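Local structure of alginate lyase AlgAT5 (Defluviitalea, 5ZQI) at residues W67-P72 / P119-R124; N74-I79 / D111-S116; E190-L195 / L224-N229. The protein probably cleaves alginate by beta-elimination, as a lyase of polysaccharide lyase family 7 built on a beta-sandwich fold. All coordinates share one frame; numbering follows the deposited sequence.

Contact 1: residues W67-P72 / P119-R124; sequences WKLTLP and PRCELR
Trp67 and Leu123 meet at the tight end of this antiparallel strand pair. The leucine crosses the indole at about a right angle, bringing its CB to 3.5 Å from Trp67 CE3, while its CD1 lies over one ring face near the rim. Leu69 continues the apolar side, its CD1 3.9 Å from Cys121 SG. Large aromatic and branched groups suit this face because Phe93, Phe104 and Leu264 of the opposing sheet close over it. Between the strands, Thr70 N donates to Glu122 O at 2.9 Å, almost straight (178°), and Arg124 N reaches Lys68 O at 2.8 Å; each pair also makes the return bond. The other face is polar; Thr70, Glu122 and Arg120 on it are still buried, and it opens to solvent at the Lys68-Arg124 end. A water bridges Thr70 OG1 and Glu122 O, and Lys68 and Arg124 run side by side, with Lys68 CE 3.9 Å from Arg124 CD. Their ends diverge, Lys68 NZ to Glu78 and Arg124 NH2 to the carbonyl of Ala134. Arg120, bent at its third torsion (chi3 78°), directs NH1 to the syn side of Glu122 OE1 at 2.9 Å, the oxygen lying in the guanidinium plane; Lys238 and Gln165 also hold this carboxylate. Charged residues on one face and apolar ones on the other fit the Arg-x-Glu-x-Arg motif of PL7 lyases, whose polar side typically lines the alginate-binding cleft of the beta-sandwich.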
loop_
_atom_site.group_PDB
_atom_site.type_symbol
_atom_site.label_atom_id
_atom_site.label_comp_id
_atom_site.label_asym_id
_atom_site.label_seq_id
_atom_site.Cartn_x
_atom_site.Cartn_y
_atom_site.Cartn_z
ATOM N N TRP A 67 -1.744 -7.772 10.015
ATOM C CA TRP A 67 -2.172 -7.455 8.671
ATOM C C TRP A 67 -3.009 -8.607 8.135
ATOM O O TRP A 67 -2.902 -9.736 8.591
ATOM C CB TRP A 67 -0.984 -7.244 7.741
ATOM C CG TRP A 67 -0.039 -6.082 8.013
ATOM C CD1 TRP A 67 1.162 -6.129 8.646
ATOM C CD2 TRP A 67 -0.239 -4.718 7.632
ATOM N NE1 TRP A 67 1.732 -4.879 8.665
ATOM C CE2 TRP A 67 0.895 -3.995 8.038
ATOM C CE3 TRP A 67 -1.259 -4.047 6.954
ATOM C CZ2 TRP A 67 1.015 -2.642 7.835
ATOM C CZ3 TRP A 67 -1.141 -2.691 6.746
ATOM C CH2 TRP A 67 0.001 -2.002 7.160
ATOM N N LYS A 68 -3.826 -8.316 7.125
ATOM C CA LYS A 68 -4.418 -9.328 6.253
ATOM C C LYS A 68 -4.127 -8.926 4.816
ATOM O O LYS A 68 -3.914 -7.739 4.531
ATOM C CB LYS A 68 -5.912 -9.510 6.496
ATOM C CG LYS A 68 -6.806 -8.382 6.175
ATOM C CD LYS A 68 -8.289 -8.817 6.300
ATOM C CE LYS A 68 -9.215 -7.650 6.139
ATOM N NZ LYS A 68 -10.634 -8.102 6.184
ATOM N N LEU A 69 -4.081 -9.913 3.923
ATOM C CA LEU A 69 -3.693 -9.702 2.530
ATOM C C LEU A 69 -4.885 -9.886 1.598
ATOM O O LEU A 69 -5.597 -10.885 1.717
ATOM C CB LEU A 69 -2.589 -10.681 2.133
ATOM C CG LEU A 69 -2.118 -10.640 0.679
ATOM C CD1 LEU A 69 -1.333 -9.401 0.371
ATOM C CD2 LEU A 69 -1.271 -11.899 0.393
ATOM N N THR A 70 -5.090 -8.935 0.676
ATOM C CA THR A 70 -6.005 -9.117 -0.449
ATOM C C THR A 70 -5.208 -9.410 -1.716
ATOM O O THR A 70 -4.222 -8.720 -2.007
ATOM C CB THR A 70 -6.890 -7.901 -0.664
ATOM O OG1 THR A 70 -7.607 -7.630 0.555
ATOM C CG2 THR A 70 -7.869 -8.144 -1.838
ATOM N N LEU A 71 -5.626 -10.446 -2.461
ATOM C CA LEU A 71 -4.969 -10.902 -3.674
ATOM C C LEU A 71 -5.607 -10.346 -4.933
ATOM O O LEU A 71 -6.741 -9.854 -4.928
ATOM C CB LEU A 71 -5.034 -12.428 -3.740
ATOM C CG LEU A 71 -4.232 -13.214 -2.703
ATOM C CD1 LEU A 71 -4.615 -14.700 -2.730
ATOM C CD2 LEU A 71 -2.753 -13.050 -2.871
ATOM N N PRO A 72 -4.856 -10.412 -6.071
ATOM C CA PRO A 72 -5.445 -10.014 -7.360
ATOM C C PRO A 72 -6.080 -11.155 -8.154
ATOM O O PRO A 72 -6.368 -11.033 -9.355
ATOM C CB PRO A 72 -4.243 -9.444 -8.122
ATOM C CG PRO A 72 -3.100 -10.322 -7.608
ATOM C CD PRO A 72 -3.379 -10.537 -6.132
ATOM N N PRO A 119 -7.285 -3.765 -9.562
ATOM C CA PRO A 119 -6.756 -4.926 -8.825
ATOM C C PRO A 119 -5.649 -4.559 -7.859
ATOM O O PRO A 119 -4.951 -3.555 -8.014
ATOM C CB PRO A 119 -6.212 -5.802 -9.951
ATOM C CG PRO A 119 -5.742 -4.785 -11.003
ATOM C CD PRO A 119 -6.707 -3.643 -10.918
ATOM N N ARG A 120 -5.484 -5.417 -6.857
ATOM C CA ARG A 120 -4.483 -5.162 -5.839
ATOM C C ARG A 120 -3.877 -6.455 -5.320
ATOM O O ARG A 120 -4.485 -7.517 -5.360
ATOM C CB ARG A 120 -5.067 -4.377 -4.649
ATOM C CG ARG A 120 -5.920 -5.203 -3.729
ATOM C CD ARG A 120 -6.684 -4.336 -2.763
ATOM N NE ARG A 120 -7.847 -3.706 -3.365
ATOM C CZ ARG A 120 -8.198 -2.426 -3.230
ATOM N NH1 ARG A 120 -7.445 -1.575 -2.557
ATOM N NH2 ARG A 120 -9.323 -2.032 -3.782
ATOM N N CYS A 121 -2.653 -6.316 -4.793
ATOM C CA CYS A 121 -2.035 -7.290 -3.888
ATOM C C CYS A 121 -1.564 -6.454 -2.703
ATOM O O CYS A 121 -0.522 -5.781 -2.789
ATOM C CB CYS A 121 -0.911 -8.044 -4.540
ATOM S SG CYS A 121 -0.402 -9.400 -3.456
ATOM N N GLU A 122 -2.390 -6.407 -1.645
ATOM C CA GLU A 122 -2.292 -5.318 -0.684
ATOM C C GLU A 122 -2.648 -5.759 0.719
ATOM O O GLU A 122 -3.632 -6.485 0.921
ATOM C CB GLU A 122 -3.225 -4.168 -1.107
ATOM C CG GLU A 122 -2.819 -2.785 -0.543
ATOM C CD GLU A 122 -3.802 -1.671 -0.895
ATOM O OE1 GLU A 122 -5.016 -1.943 -1.048
ATOM O OE2 GLU A 122 -3.379 -0.493 -1.033
ATOM N N LEU A 123 -1.841 -5.291 1.676
ATOM C CA LEU A 123 -2.079 -5.529 3.094
ATOM C C LEU A 123 -3.024 -4.474 3.687
ATOM O O LEU A 123 -2.929 -3.293 3.383
ATOM C CB LEU A 123 -0.749 -5.524 3.869
ATOM C CG LEU A 123 0.289 -6.565 3.460
ATOM C CD1 LEU A 123 1.648 -6.211 4.084
ATOM C CD2 LEU A 123 -0.116 -7.937 3.825
ATOM N N ARG A 124 -3.922 -4.926 4.566
ATOM C CA ARG A 124 -4.907 -4.114 5.276
ATOM C C ARG A 124 -4.677 -4.268 6.772
ATOM O O ARG A 124 -4.568 -5.387 7.275
ATOM C CB ARG A 124 -6.305 -4.561 4.878
ATOM C CG ARG A 124 -7.501 -3.719 5.345
ATOM C CD ARG A 124 -7.925 -4.027 6.779
ATOM N NE ARG A 124 -9.293 -3.531 6.985
ATOM C CZ ARG A 124 -9.695 -2.772 7.991
ATOM N NH1 ARG A 124 -10.972 -2.382 8.042
ATOM N NH2 ARG A 124 -8.863 -2.445 8.967
HETATM O O HOH W 1 -6.214 -5.352 1.481
HETATM O O HOH W 2 -7.643 -7.366 -6.209
#

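Contact 2: residues N74-I79 / D111-S116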
loop_
_atom_site.group_PDB
_atom_site.type_symbol
_atom_site.label_atom_id
_atom_site.label_comp_id
_atom_site.label_asym_id
_atom_site.label_seq_id
_atom_site.Cartn_x
_atom_site.Cartn_y
_atom_site.Cartn_z
ATOM N N ASN A 74 -8.549 -15.157 -7.541
ATOM C CA ASN A 74 -9.468 -15.907 -6.679
ATOM C C ASN A 74 -10.565 -15.016 -6.106
ATOM O O ASN A 74 -10.930 -15.131 -4.931
ATOM C CB ASN A 74 -8.701 -16.617 -5.566
ATOM C CG ASN A 74 -7.642 -17.578 -6.102
ATOM O OD1 ASN A 74 -7.722 -18.064 -7.232
ATOM N ND2 ASN A 74 -6.630 -17.823 -5.297
ATOM N N ASP A 75 -11.150 -14.174 -6.953
ATOM C CA ASP A 75 -12.211 -13.259 -6.535
ATOM C C ASP A 75 -11.723 -12.310 -5.443
ATOM O O ASP A 75 -12.447 -11.980 -4.511
ATOM C CB ASP A 75 -13.450 -14.042 -6.104
ATOM C CG ASP A 75 -14.013 -14.884 -7.239
ATOM O OD1 ASP A 75 -14.095 -14.359 -8.380
ATOM O OD2 ASP A 75 -14.357 -16.069 -7.008
ATOM N N ALA A 76 -10.488 -11.821 -5.587
ATOM C CA ALA A 76 -9.879 -10.918 -4.606
ATOM C C ALA A 76 -9.907 -11.543 -3.207
ATOM O O ALA A 76 -10.270 -10.917 -2.205
ATOM C CB ALA A 76 -10.567 -9.547 -4.640
ATOM N N GLU A 77 -9.408 -12.773 -3.137
ATOM C CA GLU A 77 -9.372 -13.526 -1.890
ATOM C C GLU A 77 -8.543 -12.822 -0.827
ATOM O O GLU A 77 -7.496 -12.230 -1.117
ATOM C CB GLU A 77 -8.768 -14.916 -2.170
ATOM C CG GLU A 77 -8.578 -15.812 -0.973
ATOM C CD GLU A 77 -8.033 -17.168 -1.354
ATOM O OE1 GLU A 77 -7.753 -17.357 -2.545
ATOM O OE2 GLU A 77 -7.885 -18.029 -0.481
ATOM N N GLU A 78 -9.000 -12.928 0.415
ATOM C CA GLU A 78 -8.251 -12.463 1.562
ATOM C C GLU A 78 -7.551 -13.621 2.256
ATOM O O GLU A 78 -8.152 -14.681 2.491
ATOM C CB GLU A 78 -9.136 -11.743 2.577
ATOM C CG GLU A 78 -9.749 -10.460 2.060
ATOM C CD GLU A 78 -10.458 -9.660 3.132
ATOM O OE1 GLU A 78 -10.725 -10.209 4.223
ATOM O OE2 GLU A 78 -10.761 -8.473 2.878
ATOM N N ILE A 79 -6.277 -13.413 2.574
ATOM C CA ILE A 79 -5.502 -14.324 3.404
ATOM C C ILE A 79 -5.309 -13.639 4.745
ATOM O O ILE A 79 -4.649 -12.592 4.818
ATOM C CB ILE A 79 -4.142 -14.682 2.780
ATOM C CG1 ILE A 79 -4.241 -15.089 1.296
ATOM C CG2 ILE A 79 -3.467 -15.798 3.627
ATOM C CD1 ILE A 79 -5.070 -16.304 0.997
ATOM N N ASP A 111 -8.619 -9.912 -10.636
ATOM C CA ASP A 111 -9.898 -9.743 -9.961
ATOM C C ASP A 111 -9.830 -8.548 -9.023
ATOM O O ASP A 111 -8.753 -8.171 -8.537
ATOM C CB ASP A 111 -10.269 -11.011 -9.189
ATOM C CG ASP A 111 -10.489 -12.195 -10.092
ATOM O OD1 ASP A 111 -10.779 -12.004 -11.293
ATOM O OD2 ASP A 111 -10.393 -13.335 -9.594
ATOM N N THR A 112 -10.984 -7.930 -8.800
ATOM C CA THR A 112 -11.057 -6.718 -7.995
ATOM C C THR A 112 -11.998 -6.890 -6.808
ATOM O O THR A 112 -12.943 -7.681 -6.838
ATOM C CB THR A 112 -11.515 -5.512 -8.828
ATOM O OG1 THR A 112 -12.828 -5.739 -9.369
ATOM C CG2 THR A 112 -10.551 -5.249 -9.983
ATOM N N THR A 113 -11.731 -6.122 -5.755
ATOM C CA THR A 113 -12.623 -6.100 -4.613
ATOM C C THR A 113 -13.956 -5.436 -4.959
ATOM O O THR A 113 -14.072 -4.649 -5.907
ATOM C CB THR A 113 -11.999 -5.334 -3.445
ATOM O OG1 THR A 113 -11.682 -3.999 -3.870
ATOM C CG2 THR A 113 -10.742 -5.979 -2.980
ATOM N N GLU A 114 -14.962 -5.733 -4.138
ATOM C CA GLU A 114 -16.267 -5.103 -4.268
ATOM C C GLU A 114 -16.143 -3.603 -4.051
ATOM O O GLU A 114 -15.589 -3.151 -3.044
ATOM C CB GLU A 114 -17.237 -5.709 -3.255
ATOM C CG GLU A 114 -18.555 -4.962 -3.117
ATOM C CD GLU A 114 -19.381 -4.999 -4.380
ATOM O OE1 GLU A 114 -19.139 -5.899 -5.211
ATOM O OE2 GLU A 114 -20.261 -4.127 -4.543
ATOM N N GLY A 115 -16.630 -2.832 -5.016
ATOM C CA GLY A 115 -16.556 -1.389 -4.939
ATOM C C GLY A 115 -15.324 -0.766 -5.554
ATOM O O GLY A 115 -15.204 0.470 -5.535
ATOM N N SER A 116 -14.402 -1.566 -6.079
ATOM C CA SER A 116 -13.272 -1.044 -6.829
ATOM C C SER A 116 -13.232 -1.643 -8.224
ATOM O O SER A 116 -13.685 -2.765 -8.454
ATOM C CB SER A 116 -11.928 -1.337 -6.158
ATOM O OG SER A 116 -10.845 -0.798 -6.926
HETATM O O HOH W 3 -8.510 -15.886 -10.297
#
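With CG anti to its carbonyl carbon (chi1 -64°), Asp111 swings its carboxylate across to the backbone of Asn74 and Asp75. The two segments are surface loops of the beta-sandwich: one is a left-handed turn, in which Asn74, Asp75 and Ala76 all adopt left-handed helical backbone angles, and the other leads into a type II beta turn from Thr113 to Ser116. Asn and Asp tolerate the left-handed conformation well. The turn lets Asp75 N donate to Asp111 OD2 at 2.9 Å with a fairly straight N-H (155°), approaching on the anti side and 28° out of the carboxylate plane. A water extends the grip, accepting from Asn74 N at 2.9 Å and donating to the same OD2, so that OD2 serves Asp75 N directly and Asn74 N through the water. Asp75 OD1 comes within 4.0 Å of Asp111 OD2, a pairing of like charges that exposure to solvent and the donated N-H probably soften. Asn74 ND2 spans the turn to Glu77 OE1. In the second loop Ser116 N closes on Thr113 O, and Gly115 occupies the position where a CB would press on the carbonyl oxygen of Glu114. Thr113 divides its branches: OG1 bonds to Arg120 NH2, while CG2 faces the other loop. The small Ala76 fits there, its CB 3.7 Å from Thr112 C and 3.9 Å from Thr113 CG2.

Contact 3: residues E190-L195 / L224-N229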
loop_
_atom_site.group_PDB
_atom_site.type_symbol
_atom_site.label_atom_id
_atom_site.label_comp_id
_atom_site.label_asym_id
_atom_site.label_seq_id
_atom_site.Cartn_x
_atom_site.Cartn_y
_atom_site.Cartn_z
ATOM N N GLU A 190 -7.269 14.088 -6.145
ATOM C CA GLU A 190 -6.449 15.192 -6.622
ATOM C C GLU A 190 -5.138 15.226 -5.848
ATOM O O GLU A 190 -5.006 14.664 -4.754
ATOM C CB GLU A 190 -7.160 16.547 -6.481
ATOM C CG GLU A 190 -8.510 16.640 -7.196
ATOM C CD GLU A 190 -8.426 16.405 -8.704
ATOM O OE1 GLU A 190 -7.311 16.493 -9.275
ATOM O OE2 GLU A 190 -9.484 16.129 -9.322
ATOM N N GLU A 191 -4.145 15.863 -6.452
ATOM C CA GLU A 191 -2.820 15.947 -5.865
ATOM C C GLU A 191 -2.814 16.878 -4.666
ATOM O O GLU A 191 -3.316 18.008 -4.730
ATOM C CB GLU A 191 -1.839 16.454 -6.919
ATOM C CG GLU A 191 -1.764 15.575 -8.173
ATOM C CD GLU A 191 -0.759 16.076 -9.200
ATOM O OE1 GLU A 191 0.076 16.940 -8.863
ATOM O OE2 GLU A 191 -0.805 15.601 -10.347
ATOM N N LEU A 192 -2.224 16.407 -3.572
ATOM C CA LEU A 192 -2.056 17.201 -2.370
ATOM C C LEU A 192 -0.651 17.776 -2.232
ATOM O O LEU A 192 -0.500 18.903 -1.757
ATOM C CB LEU A 192 -2.362 16.359 -1.130
ATOM C CG LEU A 192 -3.817 15.889 -1.026
ATOM C CD1 LEU A 192 -4.005 15.050 0.229
ATOM C CD2 LEU A 192 -4.781 17.039 -1.014
ATOM N N ALA A 193 0.367 17.013 -2.624
ATOM C CA ALA A 193 1.752 17.423 -2.468
ATOM C C ALA A 193 2.630 16.472 -3.255
ATOM O O ALA A 193 2.365 15.272 -3.290
ATOM C CB ALA A 193 2.178 17.411 -0.998
ATOM N N ASP A 194 3.695 17.012 -3.829
ATOM C CA ASP A 194 4.724 16.206 -4.459
ATOM C C ASP A 194 5.623 15.546 -3.426
ATOM O O ASP A 194 5.987 16.153 -2.416
ATOM C CB ASP A 194 5.574 17.099 -5.370
ATOM C CG ASP A 194 4.873 17.479 -6.659
ATOM O OD1 ASP A 194 3.789 16.917 -6.952
ATOM O OD2 ASP A 194 5.406 18.353 -7.368
ATOM N N LEU A 195 5.992 14.297 -3.690
ATOM C CA LEU A 195 7.100 13.668 -2.993
ATOM C C LEU A 195 8.376 13.683 -3.834
ATOM O O LEU A 195 9.445 13.967 -3.309
ATOM C CB LEU A 195 6.742 12.224 -2.598
ATOM C CG LEU A 195 5.471 12.051 -1.761
ATOM C CD1 LEU A 195 5.255 10.567 -1.440
ATOM C CD2 LEU A 195 5.535 12.862 -0.457
ATOM N N LEU A 224 9.750 16.421 5.499
ATOM C CA LEU A 224 8.315 16.673 5.551
ATOM C C LEU A 224 7.868 17.281 4.228
ATOM O O LEU A 224 8.383 18.324 3.810
ATOM C CB LEU A 224 7.976 17.598 6.715
ATOM C CG LEU A 224 6.486 17.918 6.879
ATOM C CD1 LEU A 224 5.662 16.720 7.318
ATOM C CD2 LEU A 224 6.360 19.079 7.900
ATOM N N LYS A 225 6.917 16.622 3.571
ATOM C CA LYS A 225 6.419 17.085 2.278
ATOM C C LYS A 225 4.975 17.566 2.291
ATOM O O LYS A 225 4.589 18.322 1.393
ATOM C CB LYS A 225 6.539 15.970 1.237
ATOM C CG LYS A 225 7.943 15.490 1.010
ATOM C CD LYS A 225 8.715 16.500 0.202
ATOM C CE LYS A 225 10.012 15.898 -0.307
ATOM N NZ LYS A 225 10.791 16.958 -1.024
ATOM N N LEU A 226 4.193 17.206 3.308
ATOM C CA LEU A 226 2.780 17.566 3.389
ATOM C C LEU A 226 2.343 17.570 4.842
ATOM O O LEU A 226 2.669 16.644 5.594
ATOM C CB LEU A 226 1.901 16.574 2.616
ATOM C CG LEU A 226 0.374 16.727 2.784
ATOM C CD1 LEU A 226 -0.162 18.007 2.186
ATOM C CD2 LEU A 226 -0.246 15.493 2.128
ATOM N N THR A 227 1.618 18.616 5.227
ATOM C CA THR A 227 0.813 18.668 6.444
ATOM C C THR A 227 -0.617 19.012 6.035
ATOM O O THR A 227 -0.859 20.073 5.449
ATOM C CB THR A 227 1.371 19.697 7.414
ATOM O OG1 THR A 227 2.757 19.432 7.660
ATOM C CG2 THR A 227 0.645 19.619 8.761
ATOM N N TYR A 228 -1.550 18.100 6.313
ATOM C CA TYR A 228 -2.893 18.126 5.725
ATOM C C TYR A 228 -3.954 18.019 6.802
ATOM O O TYR A 228 -4.006 17.023 7.518
ATOM C CB TYR A 228 -2.995 16.980 4.711
ATOM C CG TYR A 228 -4.311 16.709 4.048
ATOM C CD1 TYR A 228 -4.972 17.682 3.332
ATOM C CD2 TYR A 228 -4.874 15.441 4.117
ATOM C CE1 TYR A 228 -6.184 17.392 2.712
ATOM C CE2 TYR A 228 -6.068 15.150 3.496
ATOM C CZ TYR A 228 -6.718 16.136 2.798
ATOM O OH TYR A 228 -7.912 15.826 2.179
ATOM N N ASN A 229 -4.783 19.054 6.923
ATOM C CA ASN A 229 -5.868 19.005 7.895
ATOM C C ASN A 229 -6.876 17.919 7.534
ATOM O O ASN A 229 -7.382 17.874 6.412
ATOM C CB ASN A 229 -6.603 20.340 7.959
ATOM C CG ASN A 229 -5.762 21.455 8.513
ATOM O OD1 ASN A 229 -4.795 21.210 9.253
ATOM N ND2 ASN A 229 -6.110 22.680 8.161
HETATM O O HOH W 4 5.822 18.689 -1.129
HETATM O O HOH W 5 9.034 17.377 -3.361
#
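Two classic beta bulges face each other where edge strands of the two sheets of the sandwich come together: Leu192 and Ala193 on one strand, Lys225 and Leu226 on the other. No direct hydrogen bond joins them; side chains and water do the work. Leu192 sets its CD1 squarely over the face of Tyr228, 3.8 Å from the ring centroid and 8° off its normal, a CH-pi contact. With CG anti to the backbone N (chi1 175°), the Tyr228 ring reaches toward Leu192, and chi2 of 57° turns its face to the methyl. Ile174 touches both side chains. Replacing Tyr228 with a serine would probably leave Leu192 CD1 without its aromatic platform and open a gap beside Ile174. Ala193 is small enough for its CB to approach Leu226 CB at 3.7 Å. Farther along, Lys225 bends at its second torsion and lays its methylenes against Leu195, Lys225 CB 3.7 Å from Leu195 CD2. Apolar contact thus joins the sheet edges at the Leu192 end, whereas at the Lys225 end one water bridges the carbonyl oxygens of Asp194 and Lys225, 2.8 Å from each, and another takes a bond from the ammonium at Lys225 NZ (3.0 Å), consistent with a junction at the protein surface.

How the contacts relate
Contacts 1 and 2 are neighbours, their centres about 8 Å apart, and contact 2 is nested along the chain within the loop that contact 1 closes. Probable backbone hydrogen bonds join them, Leu69 O to Ile79 N and Pro72 O to Asp111 N, both 2.8 Å, so the surface loops continue directly from the strand pair. Contact 3 follows later in the chain and lies on the opposite side of its centre, its own centre about 25 Å from that of contact 1 and 29 Å from that of contact 2. All three reach one antiparallel sheet, but contact 1 carries the probable cleft residues, contact 2 borders them, and contact 3 joins the two sheets at a distant edge.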